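Local structure of carnitinyl-CoA dehydratase (3R0O) at residues Arg14-Val19 with Gly41-Ala46; Pro94-Gly97 with His103-Ile106; Leu131-Glu136 with Val199-Ala204; Ile159-Pro164 with Glu236-Arg241. The protein probably catalyses the addition or removal of water on carnitinyl-CoA as a lyase of the enoyl-CoA hydratase/isomerase (crotonase) family. One frame throughout, in Å; residues are numbered along the deposited sequence.

Interaction 1: Arg14-Val19 with Gly41-Ala46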
loop_
_atom_site.group_PDB
_atom_site.type_symbol
_atom_site.label_atom_id
_atom_site.label_comp_id
_atom_site.label_asym_id
_atom_site.label_seq_id
_atom_site.Cartn_x
_atom_site.Cartn_y
_atom_site.Cartn_z
ATOM N N ARG A 14 27.989 17.597 27.753
ATOM C CA ARG A 14 26.505 17.569 27.764
ATOM C C ARG A 14 25.969 16.229 27.251
ATOM O O ARG A 14 26.630 15.549 26.458
ATOM C CB ARG A 14 25.927 18.696 26.897
ATOM N N GLN A 15 24.763 15.873 27.693
ATOM C CA GLN A 15 24.101 14.644 27.291
ATOM C C GLN A 15 23.698 14.717 25.815
ATOM O O GLN A 15 23.261 15.767 25.346
ATOM C CB GLN A 15 22.872 14.461 28.155
ATOM C CG GLN A 15 22.692 13.083 28.718
ATOM C CD GLN A 15 21.812 13.091 29.967
ATOM O OE1 GLN A 15 21.171 14.093 30.285
ATOM N NE2 GLN A 15 21.788 11.968 30.682
ATOM N N ALA A 16 23.843 13.609 25.088
ATOM C CA ALA A 16 23.609 13.602 23.644
ATOM C C ALA A 16 22.111 13.579 23.328
ATOM O O ALA A 16 21.674 14.113 22.326
ATOM C CB ALA A 16 24.303 12.434 23.010
ATOM N N ALA A 17 21.344 12.944 24.203
ATOM C CA ALA A 17 19.887 12.943 24.139
ATOM C C ALA A 17 19.379 12.885 25.570
ATOM O O ALA A 17 19.996 12.222 26.408
ATOM C CB ALA A 17 19.364 11.734 23.330
ATOM N N VAL A 18 18.276 13.579 25.844
ATOM C CA VAL A 18 17.647 13.580 27.174
ATOM C C VAL A 18 16.267 12.923 27.129
ATOM O O VAL A 18 15.627 12.890 26.070
ATOM C CB VAL A 18 17.538 15.014 27.767
ATOM C CG1 VAL A 18 18.924 15.563 28.081
ATOM C CG2 VAL A 18 16.821 15.950 26.814
ATOM N N VAL A 19 15.828 12.394 28.271
ATOM C CA VAL A 19 14.518 11.774 28.400
ATOM C C VAL A 19 13.791 12.459 29.540
ATOM O O VAL A 19 14.399 12.807 30.528
ATOM C CB VAL A 19 14.618 10.276 28.777
ATOM C CG1 VAL A 19 13.305 9.575 28.503
ATOM C CG2 VAL A 19 15.755 9.597 28.051
ATOM N N GLY A 41 27.484 7.629 18.398
ATOM C CA GLY A 41 27.284 6.533 19.373
ATOM C C GLY A 41 26.576 6.966 20.652
ATOM O O GLY A 41 25.786 6.216 21.220
ATOM N N ALA A 42 26.876 8.163 21.130
ATOM C CA ALA A 42 26.253 8.659 22.359
ATOM C C ALA A 42 24.735 8.777 22.183
ATOM O O ALA A 42 23.977 8.384 23.075
ATOM C CB ALA A 42 26.857 9.981 22.793
ATOM N N VAL A 43 24.302 9.275 21.022
ATOM C CA VAL A 43 22.867 9.386 20.747
ATOM C C VAL A 43 22.220 7.998 20.724
ATOM O O VAL A 43 21.227 7.783 21.419
ATOM C CB VAL A 43 22.578 10.212 19.457
ATOM C CG1 VAL A 43 21.077 10.102 19.012
ATOM C CG2 VAL A 43 22.972 11.688 19.668
ATOM N N SER A 44 22.815 7.058 19.963
ATOM C CA SER A 44 22.284 5.721 19.840
ATOM C C SER A 44 22.219 5.042 21.194
ATOM O O SER A 44 21.270 4.324 21.464
ATOM C CB SER A 44 23.120 4.869 18.854
ATOM O OG SER A 44 23.278 5.543 17.612
ATOM N N THR A 45 23.214 5.275 22.046
ATOM C CA THR A 45 23.175 4.715 23.404
ATOM C C THR A 45 21.992 5.254 24.207
ATOM O O THR A 45 21.235 4.489 24.830
ATOM C CB THR A 45 24.474 5.005 24.175
ATOM O OG1 THR A 45 25.536 4.323 23.523
ATOM C CG2 THR A 45 24.381 4.546 25.661
ATOM N N ALA A 46 21.851 6.573 24.192
ATOM C CA ALA A 46 20.837 7.237 24.974
ATOM C C ALA A 46 19.423 6.890 24.449
ATOM O O ALA A 46 18.538 6.495 25.217
ATOM C CB ALA A 46 21.099 8.757 24.990
#
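In the helical turn that carries Ala42, Val43 and Ala46 against Ala16 and Ala17, Gly41 O is gripped twice by one residue: Thr45 N reaches it at 2.9 Å as the ordinary helix bond, and Thr45 OG1 at 3.0 Å. The two donors come from opposite faces of the carbonyl plane, with OG1 36° out of it. This turn opens helix 41-56 of the crotonase fold, and strand 17-22, an outermost strand of the six-stranded sheet, begins beside it. Asn40 OD1, just ahead of the turn, takes a further bond from Val43 N, while Ala16 and Val18 pair through their backbones with Asp31 and Thr29, at the end of the antiparallel strand 25-30.

Between strand and helix the contact is made of small apolar groups, and no hydrogen bond crosses it. Ala16 CB points at the helix and settles between two residues of its first turn, 3.5 Å from Ala42 CB and 3.7 Å from Val43 CG2. That branch of Val43 lies anti to its carbonyl carbon because chi1 is 169°, which swings it to the strand side. With no side chain longer than a valine in between, the backbones come close, Ala16 CA and Val43 CA being 5.2 Å apart. One turn further along, the methyls of Ala17 and Ala46 meet, CB to CB, at 3.8 Å.

Interaction 2: Pro94-Gly97 with His103-Ile106. With EDO (1,2-ethanediol), chain D.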
loop_
_atom_site.group_PDB
_atom_site.type_symbol
_atom_site.label_atom_id
_atom_site.label_comp_id
_atom_site.label_asym_id
_atom_site.label_seq_id
_atom_site.Cartn_x
_atom_site.Cartn_y
_atom_site.Cartn_z
ATOM N N PRO A 94 23.947 -3.568 18.709
ATOM C CA PRO A 94 24.038 -3.033 17.374
ATOM C C PRO A 94 22.829 -3.463 16.513
ATOM O O PRO A 94 22.476 -2.751 15.570
ATOM C CB PRO A 94 25.372 -3.599 16.850
ATOM C CG PRO A 94 25.610 -4.838 17.672
ATOM C CD PRO A 94 25.091 -4.439 19.034
ATOM N N GLU A 95 22.179 -4.575 16.861
ATOM C CA GLU A 95 21.010 -5.053 16.102
ATOM C C GLU A 95 19.831 -4.086 16.082
ATOM O O GLU A 95 18.970 -4.210 15.190
ATOM C CB GLU A 95 20.529 -6.414 16.584
ATOM C CG GLU A 95 19.860 -6.429 17.942
ATOM C CD GLU A 95 20.866 -6.486 19.074
ATOM O OE1 GLU A 95 22.063 -6.259 18.810
ATOM O OE2 GLU A 95 20.462 -6.737 20.230
ATOM N N TRP A 96 19.775 -3.151 17.046
ATOM C CA TRP A 96 18.778 -2.077 17.042
ATOM C C TRP A 96 18.976 -1.117 15.877
ATOM O O TRP A 96 18.085 -0.334 15.557
ATOM C CB TRP A 96 18.745 -1.307 18.387
ATOM C CG TRP A 96 18.249 -2.152 19.549
ATOM C CD1 TRP A 96 17.533 -3.326 19.463
ATOM C CD2 TRP A 96 18.443 -1.907 20.955
ATOM N NE1 TRP A 96 17.292 -3.823 20.713
ATOM C CE2 TRP A 96 17.826 -2.979 21.651
ATOM C CE3 TRP A 96 19.077 -0.897 21.687
ATOM C CZ2 TRP A 96 17.814 -3.066 23.050
ATOM C CZ3 TRP A 96 19.075 -0.978 23.086
ATOM C CH2 TRP A 96 18.442 -2.055 23.753
ATOM N N GLY A 97 20.150 -1.162 15.248
ATOM C CA GLY A 97 20.449 -0.337 14.073
ATOM C C GLY A 97 20.645 1.134 14.416
ATOM O O GLY A 97 20.902 1.501 15.574
ATOM N N HIS A 103 15.536 -0.450 14.230
ATOM C CA HIS A 103 15.241 -1.884 14.221
ATOM C C HIS A 103 15.085 -2.309 15.675
ATOM O O HIS A 103 15.718 -3.246 16.150
ATOM C CB HIS A 103 16.357 -2.652 13.481
ATOM C CG HIS A 103 16.066 -4.110 13.230
ATOM N ND1 HIS A 103 16.977 -4.949 12.635
ATOM C CD2 HIS A 103 14.985 -4.879 13.508
ATOM C CE1 HIS A 103 16.468 -6.169 12.543
ATOM N NE2 HIS A 103 15.256 -6.149 13.056
ATOM N N HIS A 104 14.236 -1.567 16.380
ATOM C CA HIS A 104 14.089 -1.705 17.828
ATOM C C HIS A 104 12.592 -1.613 18.112
ATOM O O HIS A 104 12.095 -0.601 18.601
ATOM C CB HIS A 104 14.910 -0.600 18.534
ATOM C CG HIS A 104 14.998 -0.741 20.032
ATOM N ND1 HIS A 104 15.843 0.039 20.796
ATOM C CD2 HIS A 104 14.359 -1.558 20.907
ATOM C CE1 HIS A 104 15.730 -0.293 22.071
ATOM N NE2 HIS A 104 14.824 -1.248 22.168
ATOM N N PHE A 105 11.857 -2.674 17.763
ATOM C CA PHE A 105 10.401 -2.662 17.986
ATOM C C PHE A 105 10.053 -2.636 19.494
ATOM O O PHE A 105 10.660 -3.359 20.270
ATOM C CB PHE A 105 9.734 -3.857 17.282
ATOM C CG PHE A 105 8.225 -3.870 17.393
ATOM C CD1 PHE A 105 7.437 -3.331 16.385
ATOM C CD2 PHE A 105 7.604 -4.426 18.505
ATOM C CE1 PHE A 105 6.049 -3.343 16.481
ATOM C CE2 PHE A 105 6.218 -4.431 18.611
ATOM C CZ PHE A 105 5.443 -3.910 17.597
ATOM N N ILE A 106 9.106 -1.776 19.900
ATOM C CA ILE A 106 8.551 -1.827 21.262
ATOM C C ILE A 106 7.022 -1.793 21.209
ATOM O O ILE A 106 6.439 -1.355 20.216
ATOM C CB ILE A 106 9.076 -0.683 22.163
ATOM C CG1 ILE A 106 8.648 0.704 21.653
ATOM C CG2 ILE A 106 10.604 -0.730 22.257
ATOM C CD1 ILE A 106 8.805 1.835 22.703
HETATM C C1 EDO D . 11.210 2.598 17.594
HETATM O O1 EDO D . 10.482 1.762 18.500
HETATM C C2 EDO D . 10.414 2.802 16.311
HETATM O O2 EDO D . 9.024 2.980 16.634
#
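Glu95 meets His103 through its backbone: the carbonyl O sits 3.3 Å from His103 ND1, but the angle is too poor for a hydrogen bond, and the same oxygen also lies against CB and CG of that histidine. The carboxylate of Glu95 turns away and pairs through OE2 with His93 ND1. Trp96 follows and carries most of the contact. Its carbonyl oxygen accepts His103 N at 2.9 Å, with the donor well above the carbonyl plane, and its CA-H points almost straight (165°) at His103 O, so the two backbones are joined in both directions.

The indole stacks face to face on the imidazole of His104, the five-membered ring and the imidazole having centroids 3.5 Å apart and planes inclined by 13°. His104 CE1 hangs over the middle of the indole, whereas Trp96 CD2 lies toward the rim of the imidazole. With chi1 of -172°, His104 CG is trans to the main-chain nitrogen, and the ring reaches across to the indole. These residues belong to the long loop between helix 79-83 and strand 110-114 of the crotonase fold, laid on helix 41-56. Glu52 of that helix binds His104 NE2, and Gly100 O receives His104 ND1, which together fix the rotation of the stacked imidazole.

Gly97 follows the short 3-10 turn 94-96, its N bonded back to Pro94 O, and takes a positive phi, which suits a glycine. Beyond the stack, His104 O takes a hydrogen bond of 2.9 Å from O1 of a 1,2-ethanediol, probably from the crystallisation liquor, which also binds Thr110 OG1.

Interaction 3: Leu131-Glu136 with Val199-Ala204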
loop_
_atom_site.group_PDB
_atom_site.type_symbol
_atom_site.label_atom_id
_atom_site.label_comp_id
_atom_site.label_asym_id
_atom_site.label_seq_id
_atom_site.Cartn_x
_atom_site.Cartn_y
_atom_site.Cartn_z
ATOM N N LEU A 131 3.687 7.176 14.145
ATOM C CA LEU A 131 2.950 8.366 13.791
ATOM C C LEU A 131 3.955 9.521 13.625
ATOM O O LEU A 131 5.064 9.485 14.180
ATOM C CB LEU A 131 1.936 8.658 14.908
ATOM C CG LEU A 131 0.901 7.532 15.147
ATOM C CD1 LEU A 131 0.147 7.708 16.448
ATOM C CD2 LEU A 131 -0.082 7.462 13.994
ATOM N N VAL A 132 3.583 10.530 12.846
ATOM C CA VAL A 132 4.486 11.665 12.613
ATOM C C VAL A 132 3.760 12.998 12.603
ATOM O O VAL A 132 2.762 13.140 11.896
ATOM C CB VAL A 132 5.288 11.533 11.270
ATOM C CG1 VAL A 132 6.186 12.770 11.079
ATOM C CG2 VAL A 132 6.121 10.262 11.243
ATOM N N ILE A 133 4.278 13.973 13.376
ATOM C CA ILE A 133 3.842 15.363 13.267
ATOM C C ILE A 133 5.049 16.181 12.839
ATOM O O ILE A 133 6.140 16.033 13.398
ATOM C CB ILE A 133 3.228 15.918 14.582
ATOM C CG1 ILE A 133 1.954 15.127 14.914
ATOM C CG2 ILE A 133 2.867 17.412 14.415
ATOM C CD1 ILE A 133 1.231 15.582 16.149
ATOM N N ALA A 134 4.866 16.990 11.803
ATOM C CA ALA A 134 5.955 17.828 11.310
ATOM C C ALA A 134 5.566 19.305 11.389
ATOM O O ALA A 134 4.397 19.645 11.293
ATOM C CB ALA A 134 6.335 17.455 9.877
ATOM N N CYS A 135 6.552 20.164 11.570
ATOM C CA CYS A 135 6.329 21.590 11.501
ATOM C C CYS A 135 6.312 22.000 10.021
ATOM O O CYS A 135 6.738 21.219 9.161
ATOM C CB CYS A 135 7.412 22.334 12.296
ATOM S SG CYS A 135 9.085 22.080 11.646
ATOM N N GLU A 136 5.784 23.197 9.738
ATOM C CA GLU A 136 5.622 23.732 8.385
ATOM C C GLU A 136 6.881 23.632 7.555
ATOM O O GLU A 136 6.838 23.221 6.390
ATOM C CB GLU A 136 5.195 25.208 8.449
ATOM C CG GLU A 136 3.730 25.435 8.788
ATOM C CD GLU A 136 2.778 25.042 7.657
ATOM O OE1 GLU A 136 3.228 25.018 6.489
ATOM O OE2 GLU A 136 1.581 24.766 7.920
ATOM N N VAL A 199 6.342 19.710 19.633
ATOM C CA VAL A 199 6.320 18.895 20.856
ATOM C C VAL A 199 4.945 18.935 21.530
ATOM O O VAL A 199 4.438 17.883 21.915
ATOM C CB VAL A 199 7.502 19.255 21.815
ATOM C CG1 VAL A 199 7.317 18.648 23.216
ATOM C CG2 VAL A 199 8.847 18.795 21.173
ATOM N N GLU A 200 4.343 20.123 21.631
ATOM C CA GLU A 200 3.011 20.171 22.232
ATOM C C GLU A 200 1.993 19.464 21.340
ATOM O O GLU A 200 1.145 18.758 21.870
ATOM C CB GLU A 200 2.565 21.592 22.648
ATOM C CG GLU A 200 3.427 22.222 23.773
ATOM C CD GLU A 200 3.435 21.439 25.093
ATOM O OE1 GLU A 200 2.366 20.932 25.524
ATOM O OE2 GLU A 200 4.521 21.357 25.720
ATOM N N ALA A 201 2.111 19.585 20.026
ATOM C CA ALA A 201 1.202 18.894 19.111
ATOM C C ALA A 201 1.371 17.373 19.235
ATOM O O ALA A 201 0.390 16.625 19.203
ATOM C CB ALA A 201 1.407 19.377 17.680
ATOM N N ALA A 202 2.604 16.926 19.434
ATOM C CA ALA A 202 2.860 15.495 19.566
ATOM C C ALA A 202 2.320 14.972 20.875
ATOM O O ALA A 202 1.760 13.862 20.918
ATOM C CB ALA A 202 4.359 15.178 19.429
ATOM N N LEU A 203 2.508 15.744 21.953
ATOM C CA LEU A 203 1.934 15.359 23.229
ATOM C C LEU A 203 0.425 15.310 23.149
ATOM O O LEU A 203 -0.167 14.395 23.699
ATOM C CB LEU A 203 2.412 16.230 24.401
ATOM C CG LEU A 203 3.917 16.155 24.703
ATOM C CD1 LEU A 203 4.302 17.262 25.710
ATOM C CD2 LEU A 203 4.299 14.764 25.234
ATOM N N ALA A 204 -0.197 16.267 22.452
ATOM C CA ALA A 204 -1.651 16.240 22.279
ATOM C C ALA A 204 -2.088 14.970 21.524
ATOM O O ALA A 204 -3.067 14.317 21.904
ATOM C CB ALA A 204 -2.192 17.551 21.614
#
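With chi1 of -64° and chi2 of -178°, Ile133 holds CG2 anti to its backbone N and stretches CG1 and CD1 outward, and both arms thereby reach the helical turn at Ala201 and Ala202. CD1 goes deepest. It rests against the peptide of Ala201, 3.3 Å from the carbonyl O and 3.6 Å from the carbonyl C, and touches Ala202 CA at 3.8 Å. CG2, the shorter branch, faces Ala201 CB at 4.1 Å, and CD1 lies as far from that methyl, so the alanine side chain is met by both branches of the isoleucine.

No hydrogen bond spans the two segments; a single large side chain on the strand fits against Ala201 and Ala202. Because the two residues met here are alanines, the methyl end of Ile133 can lie directly on the helix backbone, and the CA atoms of Ile133 and Ala202 are 6.4 Å apart. Ala202 CB is itself turned past the isoleucine and packs on Ile111 and Ala113 of the adjoining strand 110-114.

Ile133 also packs on Val198 and Leu205 of the same helix and on Glu191 and Val193 of strand 191-193. Leu131, two residues earlier, lies on Leu205 and Ile209, extending the contact along the helix, while Lys166 of the second subunit packs on Leu131 and Val132. Strand 131-135 runs parallel between 110-114 and 191-193, and helix 198-210 covers one face of that sheet: the helix-on-sheet layering of the crotonase fold, here in its buried interior.

Interaction 4: Ile159-Pro164 with Glu236-Arg241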
loop_
_atom_site.group_PDB
_atom_site.type_symbol
_atom_site.label_atom_id
_atom_site.label_comp_id
_atom_site.label_asym_id
_atom_site.label_seq_id
_atom_site.Cartn_x
_atom_site.Cartn_y
_atom_site.Cartn_z
ATOM N N ILE A 159 9.921 3.366 2.831
ATOM C CA ILE A 159 9.266 4.412 2.039
ATOM C C ILE A 159 8.281 3.853 0.997
ATOM O O ILE A 159 7.216 4.430 0.835
ATOM C CB ILE A 159 10.265 5.441 1.405
ATOM C CG1 ILE A 159 9.538 6.731 0.978
ATOM C CG2 ILE A 159 11.012 4.849 0.207
ATOM C CD1 ILE A 159 9.056 7.604 2.091
ATOM N N VAL A 160 8.603 2.726 0.338
ATOM C CA VAL A 160 7.713 2.150 -0.687
ATOM C C VAL A 160 6.404 1.620 -0.083
ATOM O O VAL A 160 5.423 1.410 -0.787
ATOM C CB VAL A 160 8.404 1.085 -1.615
ATOM C CG1 VAL A 160 9.536 1.703 -2.442
ATOM C CG2 VAL A 160 8.963 -0.086 -0.839
ATOM N N GLU A 161 6.400 1.436 1.237
ATOM C CA GLU A 161 5.221 0.978 1.921
ATOM C C GLU A 161 4.389 2.126 2.452
ATOM O O GLU A 161 3.203 1.942 2.715
ATOM C CB GLU A 161 5.622 0.116 3.113
ATOM C CG GLU A 161 6.262 -1.187 2.723
ATOM C CD GLU A 161 6.490 -2.065 3.923
ATOM O OE1 GLU A 161 6.945 -1.520 4.957
ATOM O OE2 GLU A 161 6.234 -3.294 3.822
ATOM N N GLN A 162 5.007 3.296 2.624
ATOM C CA GLN A 162 4.361 4.397 3.318
ATOM C C GLN A 162 3.946 5.550 2.399
ATOM O O GLN A 162 3.237 6.460 2.821
ATOM C CB GLN A 162 5.248 4.858 4.486
ATOM C CG GLN A 162 5.375 3.756 5.576
ATOM C CD GLN A 162 6.223 4.176 6.743
ATOM O OE1 GLN A 162 6.144 5.323 7.199
ATOM N NE2 GLN A 162 7.039 3.249 7.253
ATOM N N LEU A 163 4.383 5.477 1.140
ATOM C CA LEU A 163 3.941 6.362 0.076
ATOM C C LEU A 163 3.421 5.469 -1.043
ATOM O O LEU A 163 3.788 4.282 -1.100
ATOM C CB LEU A 163 5.120 7.224 -0.446
ATOM C CG LEU A 163 5.589 8.487 0.307
ATOM C CD1 LEU A 163 6.854 9.111 -0.342
ATOM C CD2 LEU A 163 4.468 9.534 0.387
ATOM N N PRO A 164 2.552 6.002 -1.928
ATOM C CA PRO A 164 2.259 5.213 -3.134
ATOM C C PRO A 164 3.568 4.827 -3.849
ATOM O O PRO A 164 4.512 5.635 -3.888
ATOM C CB PRO A 164 1.459 6.186 -4.004
ATOM C CG PRO A 164 0.834 7.159 -2.992
ATOM C CD PRO A 164 1.897 7.326 -1.950
ATOM N N GLU A 236 12.575 -8.793 8.336
ATOM C CA GLU A 236 13.909 -9.349 8.487
ATOM C C GLU A 236 14.596 -9.645 7.134
ATOM O O GLU A 236 15.777 -9.337 6.978
ATOM C CB GLU A 236 13.881 -10.599 9.401
ATOM C CG GLU A 236 13.530 -10.276 10.861
ATOM C CD GLU A 236 14.550 -9.337 11.517
ATOM O OE1 GLU A 236 15.694 -9.739 11.747
ATOM O OE2 GLU A 236 14.217 -8.186 11.803
ATOM N N PRO A 237 13.864 -10.216 6.135
ATOM C CA PRO A 237 14.574 -10.389 4.859
ATOM C C PRO A 237 14.882 -9.059 4.183
ATOM O O PRO A 237 15.846 -8.959 3.416
ATOM C CB PRO A 237 13.601 -11.241 4.003
ATOM C CG PRO A 237 12.705 -11.911 4.992
ATOM C CD PRO A 237 12.556 -10.896 6.120
ATOM N N LYS A 238 14.100 -8.030 4.470
ATOM C CA LYS A 238 14.391 -6.726 3.892
ATOM C C LYS A 238 15.676 -6.110 4.484
ATOM O O LYS A 238 16.500 -5.536 3.754
ATOM C CB LYS A 238 13.171 -5.818 4.032
ATOM C CG LYS A 238 11.896 -6.449 3.392
ATOM C CD LYS A 238 10.659 -5.598 3.702
ATOM C CE LYS A 238 9.392 -6.110 3.026
ATOM N NZ LYS A 238 8.346 -5.074 3.167
ATOM N N TRP A 239 15.838 -6.256 5.802
ATOM C CA TRP A 239 17.080 -5.902 6.504
ATOM C C TRP A 239 18.265 -6.657 5.917
ATOM O O TRP A 239 19.284 -6.038 5.588
ATOM C CB TRP A 239 16.979 -6.142 8.027
ATOM C CG TRP A 239 16.088 -5.133 8.721
ATOM C CD1 TRP A 239 14.840 -5.358 9.284
ATOM C CD2 TRP A 239 16.372 -3.746 8.913
ATOM N NE1 TRP A 239 14.340 -4.174 9.798
ATOM C CE2 TRP A 239 15.262 -3.175 9.580
ATOM C CE3 TRP A 239 17.463 -2.918 8.571
ATOM C CZ2 TRP A 239 15.214 -1.815 9.925
ATOM C CZ3 TRP A 239 17.410 -1.570 8.893
ATOM C CH2 TRP A 239 16.297 -1.030 9.579
ATOM N N GLU A 240 18.139 -7.980 5.762
ATOM C CA GLU A 240 19.256 -8.789 5.233
ATOM C C GLU A 240 19.660 -8.321 3.826
ATOM O O GLU A 240 20.852 -8.115 3.558
ATOM C CB GLU A 240 18.961 -10.302 5.272
ATOM N N ARG A 241 18.661 -8.113 2.957
ATOM C CA ARG A 241 18.880 -7.587 1.614
ATOM C C ARG A 241 19.565 -6.227 1.654
ATOM O O ARG A 241 20.517 -5.981 0.894
ATOM C CB ARG A 241 17.561 -7.504 0.811
ATOM C CG ARG A 241 17.736 -7.030 -0.656
ATOM C CD ARG A 241 16.439 -7.180 -1.474
ATOM N NE ARG A 241 16.002 -8.569 -1.506
ATOM C CZ ARG A 241 15.026 -9.086 -0.758
ATOM N NH1 ARG A 241 14.281 -8.320 0.053
ATOM N NH2 ARG A 241 14.774 -10.382 -0.857
#
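Lys238 NZ comes to OE2 of the Glu161 carboxylate from well above the carboxylate plane, 2.8 Å from that oxygen, and forms a salt bridge with it alone. OE1 of Glu161 is turned from the lysine, 4.2 Å from Lys238 NZ, and has a long, weak ion pair with Arg165 of the second subunit. In this crotonase-fold trimer the bridge joins the last turn of helix 155-162 to the start of helix 236-250. The CA atoms of Glu161 and Lys238 are 12.1 Å apart, and the two side chains cover that distance from opposite directions.

Both are extended. Lys238 has chi2, chi3 and chi4 all close to 180°, and Glu161 is likewise trans at chi2 (-173°), so neither side chain folds back on its own helix. Little surface is buried between the segments, and the link is mainly electrostatic at a partly exposed site. Phe157 of helix 155-162 lies against Lys238 and meets the ring of Trp239 edge-to-face.

Two other subunits also reach these segments. Arg241 NE, one turn beyond Lys238, makes a salt bridge with Asp228 OD1 of the third subunit, and Gln162 OE1 takes Lys166 NZ of the second. In the last turn of helix 155-162, Ile159 O receives both Gln162 N at 3.1 Å and Leu163 N at 3.0 Å.

Along the chain, interaction 1 closes before interaction 2 opens, and both precede interactions 3 and 4, whose segments alternate. Interactions 1 and 3, with centres 21 Å apart, pack helices 41-56 and 198-210 on strands of the same six-stranded sheet. Helix 41-56 also supports the loop of interaction 2, whose centre is 16 Å from that of interaction 1. Interactions 2 and 4 touch: His103 stacks on Trp239 and has a weak hydrogen bond to Glu236, which ties the loop to helix 236-250. Interactions 1 and 4, with centres 27 Å apart, lie on opposite sides of the chain's centre; interactions 3 and 4 both meet the second subunit, linking sheet core and helical periphery to the trimer.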